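Spore coat polysaccharide biosynthesis protein SpsE (Bacillus subtilis, PDB 1VLI) probably acts as an N-acylneuraminate-9-phosphate synthase-like enzyme in the biosynthesis of spore coat polysaccharide. Local coordinates at residues 62-70 with 94-103; 357-365 with 372-380. All blocks are in the same frame, centred on the assembly; numbering follows the deposited sequence.

Contact 1 (62-70 with 94-103); sequences KFQMFQADR and QSMEMPAEWI
Two backbone hydrogen bonds join M65 and Q67 to the chain around M96. E97 N donates to M65 O at 2.6 Å, nearly straight, and Q67 N donates to S95 O at 3.1 Å. The bonds flank F66 and M96 and make a single beta bridge between two stretches that are loop at this point.

Three selenomethionines supply most of the apolar packing. M65 and M96 lie side by side and point the same way, with M65 CE 3.9 Å from M96 CE. M98 crosses M65 obliquely. Its chain bends at chi3 (-74°), and M98 CE comes to rest 3.5 Å from M65 CG. The selenium of M98 sits obliquely beside the F63 ring in a Met-aromatic contact, 4.9 Å from the centroid. M96 CG meets F66 CD1.

The setting is the TIM barrel of the NeuB family. Residues 62-70 begin in barrel strand 60-63 and continue past its C-terminal end. The loop 94-102 leads into helix 103-112. Helix 124-131 packs on M65 and F66.

The remaining contacts are polar. The Q67 side chain is extended beyond CG and runs alongside the backbone of 94-96. One water accepts from A68 N at 2.8 Å and donates weakly to E97 OE2. R70 NH1 lies 3.0 Å from S95 OG, at a poor angle for a hydrogen bond. R70 NE forms a salt bridge with D123.

Contact 2 (357-365 with 372-380); sequences SGVRAVRDI and VWDDILLKD
R363 and D375 form a salt bridge across the two segments. R363 NE donates to D375 OD1 at 2.7 Å. The oxygen lies at the edge of the guanidinium, 6° out of its plane. R363 NH2 adds a weak bond to the same OD1 at 3.1 Å. The two planar groups are turned 53° apart. The backbones are joined by V362 N donating to D375 O at 2.9 Å, almost straight. D375 OD2 takes a weak bond from V372 N.

R363 starts with CG between the backbone N and the carbonyl carbon (chi1 55°) and then runs extended to NE. This carries the guanidinium across D374, whose CB sits over one face, 3.4 Å from R363 NH2.

Outside these bonds, the V362 methyls pack on backbone carbonyls. V362 CG2 is 3.5 Å from D374 O, and V362 CG1 rests against I376 O. I365 CD1 touches D375 CB at 3.7 Å, on the hydrocarbon part of the acid. V359 CG1 meets I376 CG2 more loosely. F330 also packs on I365 and I376.

A short turn, in which W373 O accepts from I376 N and L377 N, thus lies against loop 357-365 near the C-terminal end of the SAF, or antifreeze protein-like, domain.

How the contacts relate
Contact 1 belongs to the NeuB barrel, and contact 2 to the SAF domain. They share no elements. Their centres are about 37 Å apart and their nearest atoms about 18 Å apart. The centre of contact 1 is about 15 Å from the centre of the chain, that of contact 2 about 33 Å. Half of the touching residues of contact 1 are buried, and contact 2 is more exposed. The chemistry differs accordingly. Contact 1 relies on bulky apolar side chains and backbone pairing, with a few polar side chains alongside. Contact 2 buries less surface. It has a single backbone bond and adds a salt bridge between side chains. The Q64 side chain in contact 1 is about 9 Å from the zinc held by H226 and H248.

Contact 1 (62-70 with 94-103)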
loop_
_atom_site.group_PDB
_atom_site.type_symbol
_atom_site.label_atom_id
_atom_site.label_comp_id
_atom_site.label_asym_id
_atom_site.label_seq_id
_atom_site.Cartn_x
_atom_site.Cartn_y
_atom_site.Cartn_z
ATOM N N LYS A 62 -8.611 3.851 7.380
ATOM C CA LYS A 62 -7.814 2.684 7.084
ATOM C C LYS A 62 -7.139 2.091 8.332
ATOM O O LYS A 62 -6.434 2.825 9.058
ATOM C CB LYS A 62 -6.783 3.044 6.026
ATOM C CG LYS A 62 -5.695 1.995 5.938
ATOM C CD LYS A 62 -5.478 1.569 4.548
ATOM C CE LYS A 62 -4.360 2.435 3.917
ATOM N NZ LYS A 62 -3.049 2.196 4.569
ATOM N N PHE A 63 -7.352 0.778 8.552
ATOM C CA PHE A 63 -6.760 0.001 9.659
ATOM C C PHE A 63 -5.853 -1.120 9.156
ATOM O O PHE A 63 -6.130 -1.743 8.123
ATOM C CB PHE A 63 -7.860 -0.631 10.532
ATOM C CG PHE A 63 -8.590 0.372 11.406
ATOM C CD1 PHE A 63 -8.099 0.703 12.672
ATOM C CD2 PHE A 63 -9.741 0.999 10.954
ATOM C CE1 PHE A 63 -8.729 1.642 13.460
ATOM C CE2 PHE A 63 -10.394 1.954 11.753
ATOM C CZ PHE A 63 -9.879 2.276 13.005
ATOM N N GLN A 64 -4.769 -1.387 9.883
ATOM C CA GLN A 64 -3.957 -2.583 9.634
ATOM C C GLN A 64 -4.657 -3.830 10.154
ATOM O O GLN A 64 -5.038 -3.898 11.331
ATOM C CB GLN A 64 -2.610 -2.470 10.317
ATOM C CG GLN A 64 -1.508 -3.291 9.664
ATOM C CD GLN A 64 -0.178 -3.152 10.399
ATOM O OE1 GLN A 64 0.318 -4.114 10.971
ATOM N NE2 GLN A 64 0.385 -1.954 10.393
HETATM N N MSE A 65 -4.835 -4.814 9.281
HETATM C CA MSE A 65 -5.446 -6.065 9.698
HETATM C C MSE A 65 -4.459 -7.191 9.908
HETATM O O MSE A 65 -4.681 -8.051 10.747
HETATM C CB MSE A 65 -6.523 -6.493 8.724
HETATM C CG MSE A 65 -7.805 -5.714 8.928
HETATM SE SE MSE A 65 -9.251 -6.409 7.807
HETATM C CE MSE A 65 -9.247 -8.235 8.400
ATOM N N PHE A 66 -3.358 -7.179 9.167
ATOM C CA PHE A 66 -2.439 -8.298 9.198
ATOM C C PHE A 66 -1.075 -7.925 9.783
ATOM O O PHE A 66 -0.601 -6.799 9.601
ATOM C CB PHE A 66 -2.356 -8.921 7.808
ATOM C CG PHE A 66 -3.707 -9.153 7.199
ATOM C CD1 PHE A 66 -4.446 -10.294 7.514
ATOM C CD2 PHE A 66 -4.280 -8.200 6.364
ATOM C CE1 PHE A 66 -5.708 -10.485 6.980
ATOM C CE2 PHE A 66 -5.554 -8.386 5.828
ATOM C CZ PHE A 66 -6.264 -9.523 6.134
ATOM N N GLN A 67 -0.479 -8.877 10.516
ATOM C CA GLN A 67 0.824 -8.691 11.172
ATOM C C GLN A 67 1.972 -8.750 10.184
ATOM O O GLN A 67 1.868 -9.454 9.177
ATOM C CB GLN A 67 1.028 -9.745 12.241
ATOM C CG GLN A 67 0.383 -9.377 13.552
ATOM C CD GLN A 67 0.586 -10.446 14.604
ATOM O OE1 GLN A 67 1.441 -11.332 14.444
ATOM N NE2 GLN A 67 -0.197 -10.379 15.679
ATOM N N ALA A 68 3.061 -8.034 10.487
ATOM C CA ALA A 68 4.177 -7.872 9.544
ATOM C C ALA A 68 5.040 -9.138 9.339
ATOM O O ALA A 68 5.631 -9.333 8.266
ATOM C CB ALA A 68 5.051 -6.673 9.936
ATOM N N ASP A 69 5.089 -9.993 10.364
ATOM C CA ASP A 69 5.883 -11.236 10.357
ATOM C C ASP A 69 5.648 -12.116 9.117
ATOM O O ASP A 69 6.599 -12.621 8.522
ATOM C CB ASP A 69 5.600 -12.057 11.624
ATOM C CG ASP A 69 5.568 -11.206 12.887
ATOM O OD1 ASP A 69 4.697 -10.298 13.008
ATOM O OD2 ASP A 69 6.370 -11.398 13.827
ATOM N N ARG A 70 4.377 -12.276 8.742
ATOM C CA ARG A 70 3.944 -13.112 7.611
ATOM C C ARG A 70 4.556 -12.655 6.277
ATOM O O ARG A 70 4.493 -13.368 5.269
ATOM C CB ARG A 70 2.401 -13.132 7.516
ATOM C CG ARG A 70 1.789 -11.814 6.962
ATOM C CD ARG A 70 0.289 -11.694 7.152
ATOM N NE ARG A 70 -0.424 -12.683 6.347
ATOM C CZ ARG A 70 -1.582 -13.241 6.707
ATOM N NH1 ARG A 70 -2.149 -12.907 7.859
ATOM N NH2 ARG A 70 -2.173 -14.138 5.925
ATOM N N GLN A 94 -4.107 -15.669 15.102
ATOM C CA GLN A 94 -2.829 -15.304 15.744
ATOM C C GLN A 94 -1.982 -14.433 14.808
ATOM O O GLN A 94 -1.069 -13.729 15.242
ATOM C CB GLN A 94 -2.027 -16.549 16.184
ATOM C CG GLN A 94 -2.574 -17.357 17.404
ATOM C CD GLN A 94 -2.801 -16.517 18.691
ATOM O OE1 GLN A 94 -3.745 -16.761 19.442
ATOM N NE2 GLN A 94 -1.935 -15.540 18.931
ATOM N N SER A 95 -2.318 -14.469 13.529
ATOM C CA SER A 95 -1.588 -13.746 12.507
ATOM C C SER A 95 -2.183 -12.373 12.161
ATOM O O SER A 95 -1.685 -11.662 11.294
ATOM C CB SER A 95 -1.555 -14.602 11.261
ATOM O OG SER A 95 -0.793 -13.953 10.269
HETATM N N MSE A 96 -3.230 -11.982 12.859
HETATM C CA MSE A 96 -3.910 -10.755 12.556
HETATM C C MSE A 96 -3.605 -9.671 13.546
HETATM O O MSE A 96 -3.266 -9.969 14.665
HETATM C CB MSE A 96 -5.375 -11.034 12.530
HETATM C CG MSE A 96 -5.773 -11.532 11.181
HETATM SE SE MSE A 96 -7.592 -12.021 11.240
HETATM C CE MSE A 96 -8.409 -10.132 11.721
ATOM N N GLU A 97 -3.706 -8.407 13.135
ATOM C CA GLU A 97 -3.372 -7.312 14.026
ATOM C C GLU A 97 -4.421 -7.049 15.073
ATOM O O GLU A 97 -4.064 -6.865 16.221
ATOM C CB GLU A 97 -3.042 -6.007 13.287
ATOM C CG GLU A 97 -1.543 -5.744 13.176
ATOM C CD GLU A 97 -0.903 -5.361 14.501
ATOM O OE1 GLU A 97 -1.599 -4.742 15.338
ATOM O OE2 GLU A 97 0.299 -5.676 14.706
HETATM N N MSE A 98 -5.695 -6.983 14.691
HETATM C CA MSE A 98 -6.765 -6.737 15.662
HETATM C C MSE A 98 -7.523 -8.033 15.911
HETATM O O MSE A 98 -7.566 -8.884 15.020
HETATM C CB MSE A 98 -7.737 -5.699 15.134
HETATM C CG MSE A 98 -7.120 -4.373 14.768
HETATM SE SE MSE A 98 -8.405 -3.240 13.781
HETATM C CE MSE A 98 -8.358 -4.228 12.004
ATOM N N PRO A 99 -8.120 -8.199 17.097
ATOM C CA PRO A 99 -8.949 -9.392 17.369
ATOM C C PRO A 99 -10.081 -9.569 16.344
ATOM O O PRO A 99 -10.789 -8.616 16.030
ATOM C CB PRO A 99 -9.529 -9.111 18.758
ATOM C CG PRO A 99 -8.527 -8.206 19.383
ATOM C CD PRO A 99 -8.067 -7.294 18.264
ATOM N N ALA A 100 -10.224 -10.785 15.826
ATOM C CA ALA A 100 -11.243 -11.104 14.840
ATOM C C ALA A 100 -12.663 -10.675 15.244
ATOM O O ALA A 100 -13.488 -10.365 14.369
ATOM C CB ALA A 100 -11.199 -12.582 14.519
ATOM N N GLU A 101 -12.945 -10.626 16.547
ATOM C CA GLU A 101 -14.283 -10.230 16.988
ATOM C C GLU A 101 -14.548 -8.743 16.870
ATOM O O GLU A 101 -15.688 -8.298 17.088
ATOM C CB GLU A 101 -14.633 -10.744 18.394
ATOM C CG GLU A 101 -13.777 -10.231 19.547
ATOM C CD GLU A 101 -12.541 -11.088 19.852
ATOM O OE1 GLU A 101 -12.164 -12.007 19.055
ATOM O OE2 GLU A 101 -11.931 -10.818 20.919
ATOM N N TRP A 102 -13.509 -7.979 16.530
ATOM C CA TRP A 102 -13.651 -6.534 16.306
ATOM C C TRP A 102 -14.273 -6.202 14.961
ATOM O O TRP A 102 -14.982 -5.214 14.848
ATOM C CB TRP A 102 -12.297 -5.842 16.345
ATOM C CG TRP A 102 -11.705 -5.594 17.688
ATOM C CD1 TRP A 102 -12.030 -6.207 18.877
ATOM C CD2 TRP A 102 -10.633 -4.693 17.985
ATOM N NE1 TRP A 102 -11.236 -5.722 19.889
ATOM C CE2 TRP A 102 -10.367 -4.792 19.366
ATOM C CE3 TRP A 102 -9.859 -3.817 17.219
ATOM C CZ2 TRP A 102 -9.365 -4.036 19.992
ATOM C CZ3 TRP A 102 -8.871 -3.070 17.843
ATOM C CH2 TRP A 102 -8.632 -3.186 19.212
ATOM N N ILE A 103 -14.021 -7.043 13.964
ATOM C CA ILE A 103 -14.154 -6.695 12.550
ATOM C C ILE A 103 -15.573 -6.346 12.080
ATOM O O ILE A 103 -15.778 -5.276 11.493
ATOM C CB ILE A 103 -13.486 -7.789 11.666
ATOM C CG1 ILE A 103 -12.008 -7.982 12.064
ATOM C CG2 ILE A 103 -13.612 -7.456 10.187
ATOM C CD1 ILE A 103 -11.079 -6.737 11.866
HETATM O O HOH W 1 2.814 -6.312 12.637
HETATM O O HOH W 2 2.293 -12.719 10.976
#

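Contact 2 (357-365 with 372-380)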
loop_
_atom_site.group_PDB
_atom_site.type_symbol
_atom_site.label_atom_id
_atom_site.label_comp_id
_atom_site.label_asym_id
_atom_site.label_seq_id
_atom_site.Cartn_x
_atom_site.Cartn_y
_atom_site.Cartn_z
ATOM N N SER A 357 6.003 -24.166 -12.587
ATOM C CA SER A 357 5.386 -24.908 -13.692
ATOM C C SER A 357 6.211 -26.142 -14.082
ATOM O O SER A 357 6.162 -26.594 -15.233
ATOM C CB SER A 357 5.193 -23.984 -14.895
ATOM O OG SER A 357 6.412 -23.856 -15.617
ATOM N N GLY A 358 6.961 -26.683 -13.118
ATOM C CA GLY A 358 7.698 -27.916 -13.316
ATOM C C GLY A 358 9.187 -27.765 -13.542
ATOM O O GLY A 358 9.844 -28.673 -14.044
ATOM N N VAL A 359 9.736 -26.616 -13.187
ATOM C CA VAL A 359 11.172 -26.424 -13.282
ATOM C C VAL A 359 11.804 -27.100 -12.061
ATOM O O VAL A 359 11.140 -27.221 -11.036
ATOM C CB VAL A 359 11.480 -24.928 -13.330
ATOM C CG1 VAL A 359 12.959 -24.679 -13.226
ATOM C CG2 VAL A 359 10.930 -24.355 -14.614
ATOM N N ARG A 360 13.068 -27.526 -12.174
ATOM C CA ARG A 360 13.779 -28.271 -11.102
ATOM C C ARG A 360 15.103 -27.622 -10.670
ATOM O O ARG A 360 15.763 -26.927 -11.501
ATOM C CB ARG A 360 14.076 -29.679 -11.583
ATOM C CG ARG A 360 12.847 -30.496 -11.884
ATOM C CD ARG A 360 13.174 -31.840 -12.513
ATOM N NE ARG A 360 11.953 -32.607 -12.745
ATOM C CZ ARG A 360 11.450 -33.496 -11.882
ATOM N NH1 ARG A 360 12.053 -33.718 -10.716
ATOM N NH2 ARG A 360 10.338 -34.160 -12.186
ATOM N N ALA A 361 15.509 -27.862 -9.385
ATOM C CA ALA A 361 16.773 -27.273 -8.897
ATOM C C ALA A 361 17.985 -27.938 -9.574
ATOM O O ALA A 361 18.006 -29.173 -9.774
ATOM C CB ALA A 361 16.868 -27.428 -7.364
ATOM N N VAL A 362 19.014 -27.153 -9.901
ATOM C CA VAL A 362 20.249 -27.790 -10.404
ATOM C C VAL A 362 21.316 -28.007 -9.333
ATOM O O VAL A 362 22.357 -28.584 -9.601
ATOM C CB VAL A 362 20.827 -27.107 -11.661
ATOM C CG1 VAL A 362 19.761 -26.999 -12.728
ATOM C CG2 VAL A 362 21.450 -25.747 -11.341
ATOM N N ARG A 363 21.049 -27.540 -8.123
ATOM C CA ARG A 363 21.913 -27.801 -6.974
ATOM C C ARG A 363 21.085 -27.647 -5.704
ATOM O O ARG A 363 20.016 -27.034 -5.732
ATOM C CB ARG A 363 23.071 -26.812 -6.934
ATOM C CG ARG A 363 22.633 -25.339 -6.938
ATOM C CD ARG A 363 23.777 -24.368 -7.154
ATOM N NE ARG A 363 23.464 -23.005 -6.724
ATOM C CZ ARG A 363 24.349 -22.008 -6.733
ATOM N NH1 ARG A 363 25.590 -22.238 -7.147
ATOM N NH2 ARG A 363 24.008 -20.783 -6.337
ATOM N N ASP A 364 21.601 -28.169 -4.598
ATOM C CA ASP A 364 21.002 -27.977 -3.285
ATOM C C ASP A 364 20.833 -26.501 -2.938
ATOM O O ASP A 364 21.756 -25.725 -3.112
ATOM C CB ASP A 364 21.892 -28.603 -2.218
ATOM C CG ASP A 364 22.007 -30.113 -2.354
ATOM O OD1 ASP A 364 21.236 -30.731 -3.133
ATOM O OD2 ASP A 364 22.850 -30.753 -1.694
ATOM N N ILE A 365 19.665 -26.120 -2.439
ATOM C CA ILE A 365 19.455 -24.765 -1.941
ATOM C C ILE A 365 19.049 -24.873 -0.475
ATOM O O ILE A 365 18.129 -25.631 -0.144
ATOM C CB ILE A 365 18.375 -24.048 -2.749
ATOM C CG1 ILE A 365 18.495 -24.412 -4.234
ATOM C CG2 ILE A 365 18.482 -22.543 -2.549
ATOM C CD1 ILE A 365 17.333 -23.964 -5.096
ATOM N N VAL A 372 18.441 -17.676 -6.911
ATOM C CA VAL A 372 19.496 -17.039 -7.640
ATOM C C VAL A 372 19.581 -17.851 -8.955
ATOM O O VAL A 372 19.026 -18.948 -9.035
ATOM C CB VAL A 372 20.763 -17.139 -6.755
ATOM C CG1 VAL A 372 21.784 -18.090 -7.310
ATOM C CG2 VAL A 372 21.301 -15.760 -6.357
ATOM N N TRP A 373 20.221 -17.318 -9.992
ATOM C CA TRP A 373 20.191 -17.973 -11.307
ATOM C C TRP A 373 20.961 -19.268 -11.312
ATOM O O TRP A 373 20.586 -20.238 -11.981
ATOM C CB TRP A 373 20.715 -17.040 -12.401
ATOM C CG TRP A 373 19.703 -16.041 -12.813
ATOM C CD1 TRP A 373 19.741 -14.694 -12.588
ATOM C CD2 TRP A 373 18.462 -16.301 -13.494
ATOM N NE1 TRP A 373 18.601 -14.099 -13.089
ATOM C CE2 TRP A 373 17.800 -15.063 -13.651
ATOM C CE3 TRP A 373 17.831 -17.463 -13.973
ATOM C CZ2 TRP A 373 16.561 -14.948 -14.294
ATOM C CZ3 TRP A 373 16.578 -17.343 -14.592
ATOM C CH2 TRP A 373 15.968 -16.102 -14.743
ATOM N N ASP A 374 22.034 -19.298 -10.539
ATOM C CA ASP A 374 22.861 -20.475 -10.457
ATOM C C ASP A 374 22.148 -21.682 -9.873
ATOM O O ASP A 374 22.643 -22.798 -10.002
ATOM C CB ASP A 374 24.103 -20.160 -9.653
ATOM C CG ASP A 374 25.179 -19.483 -10.486
ATOM O OD1 ASP A 374 25.004 -19.272 -11.713
ATOM O OD2 ASP A 374 26.250 -19.122 -9.979
ATOM N N ASP A 375 20.997 -21.460 -9.236
ATOM C CA ASP A 375 20.205 -22.535 -8.654
ATOM C C ASP A 375 19.385 -23.204 -9.741
ATOM O O ASP A 375 18.934 -24.320 -9.552
ATOM C CB ASP A 375 19.252 -21.994 -7.559
ATOM C CG ASP A 375 20.000 -21.388 -6.354
ATOM O OD1 ASP A 375 21.126 -21.870 -6.081
ATOM O OD2 ASP A 375 19.557 -20.436 -5.630
ATOM N N ILE A 376 19.178 -22.514 -10.867
ATOM C CA ILE A 376 18.292 -23.025 -11.935
ATOM C C ILE A 376 18.942 -23.274 -13.290
ATOM O O ILE A 376 18.389 -24.032 -14.094
ATOM C CB ILE A 376 17.010 -22.165 -12.107
ATOM C CG1 ILE A 376 17.308 -20.687 -12.050
ATOM C CG2 ILE A 376 15.997 -22.443 -10.982
ATOM C CD1 ILE A 376 16.197 -19.928 -11.391
ATOM N N LEU A 377 20.118 -22.681 -13.523
ATOM C CA LEU A 377 20.813 -22.795 -14.804
ATOM C C LEU A 377 21.979 -23.786 -14.797
ATOM O O LEU A 377 22.857 -23.772 -13.911
ATOM C CB LEU A 377 21.249 -21.415 -15.305
ATOM C CG LEU A 377 20.078 -20.472 -15.606
ATOM C CD1 LEU A 377 20.583 -19.066 -15.858
ATOM C CD2 LEU A 377 19.198 -20.976 -16.779
ATOM N N LEU A 378 21.955 -24.668 -15.793
ATOM C CA LEU A 378 22.890 -25.780 -15.857
ATOM C C LEU A 378 24.238 -25.239 -16.321
ATOM O O LEU A 378 24.307 -24.537 -17.319
ATOM C CB LEU A 378 22.375 -26.858 -16.816
ATOM C CG LEU A 378 23.088 -28.209 -16.739
ATOM C CD1 LEU A 378 22.272 -29.126 -15.858
ATOM C CD2 LEU A 378 23.314 -28.840 -18.122
ATOM N N LYS A 379 25.295 -25.544 -15.568
ATOM C CA LYS A 379 26.629 -25.069 -15.922
ATOM C C LYS A 379 27.673 -26.190 -16.050
ATOM O O LYS A 379 28.827 -25.915 -16.377
ATOM C CB LYS A 379 27.092 -24.004 -14.928
ATOM C CG LYS A 379 26.210 -22.789 -14.901
ATOM C CD LYS A 379 27.011 -21.518 -14.643
ATOM C CE LYS A 379 26.139 -20.306 -14.761
ATOM N NZ LYS A 379 26.969 -19.083 -14.784
ATOM N N ASP A 380 27.256 -27.444 -15.802
ATOM C CA ASP A 380 28.132 -28.647 -15.849
ATOM C C ASP A 380 27.820 -29.602 -17.019
ATOM O O ASP A 380 28.580 -30.553 -17.309
ATOM C CB ASP A 380 28.057 -29.428 -14.525
ATOM C CG ASP A 380 28.260 -28.541 -13.285
ATOM O OD1 ASP A 380 28.834 -27.435 -13.400
ATOM O OD2 ASP A 380 27.881 -28.875 -12.141
#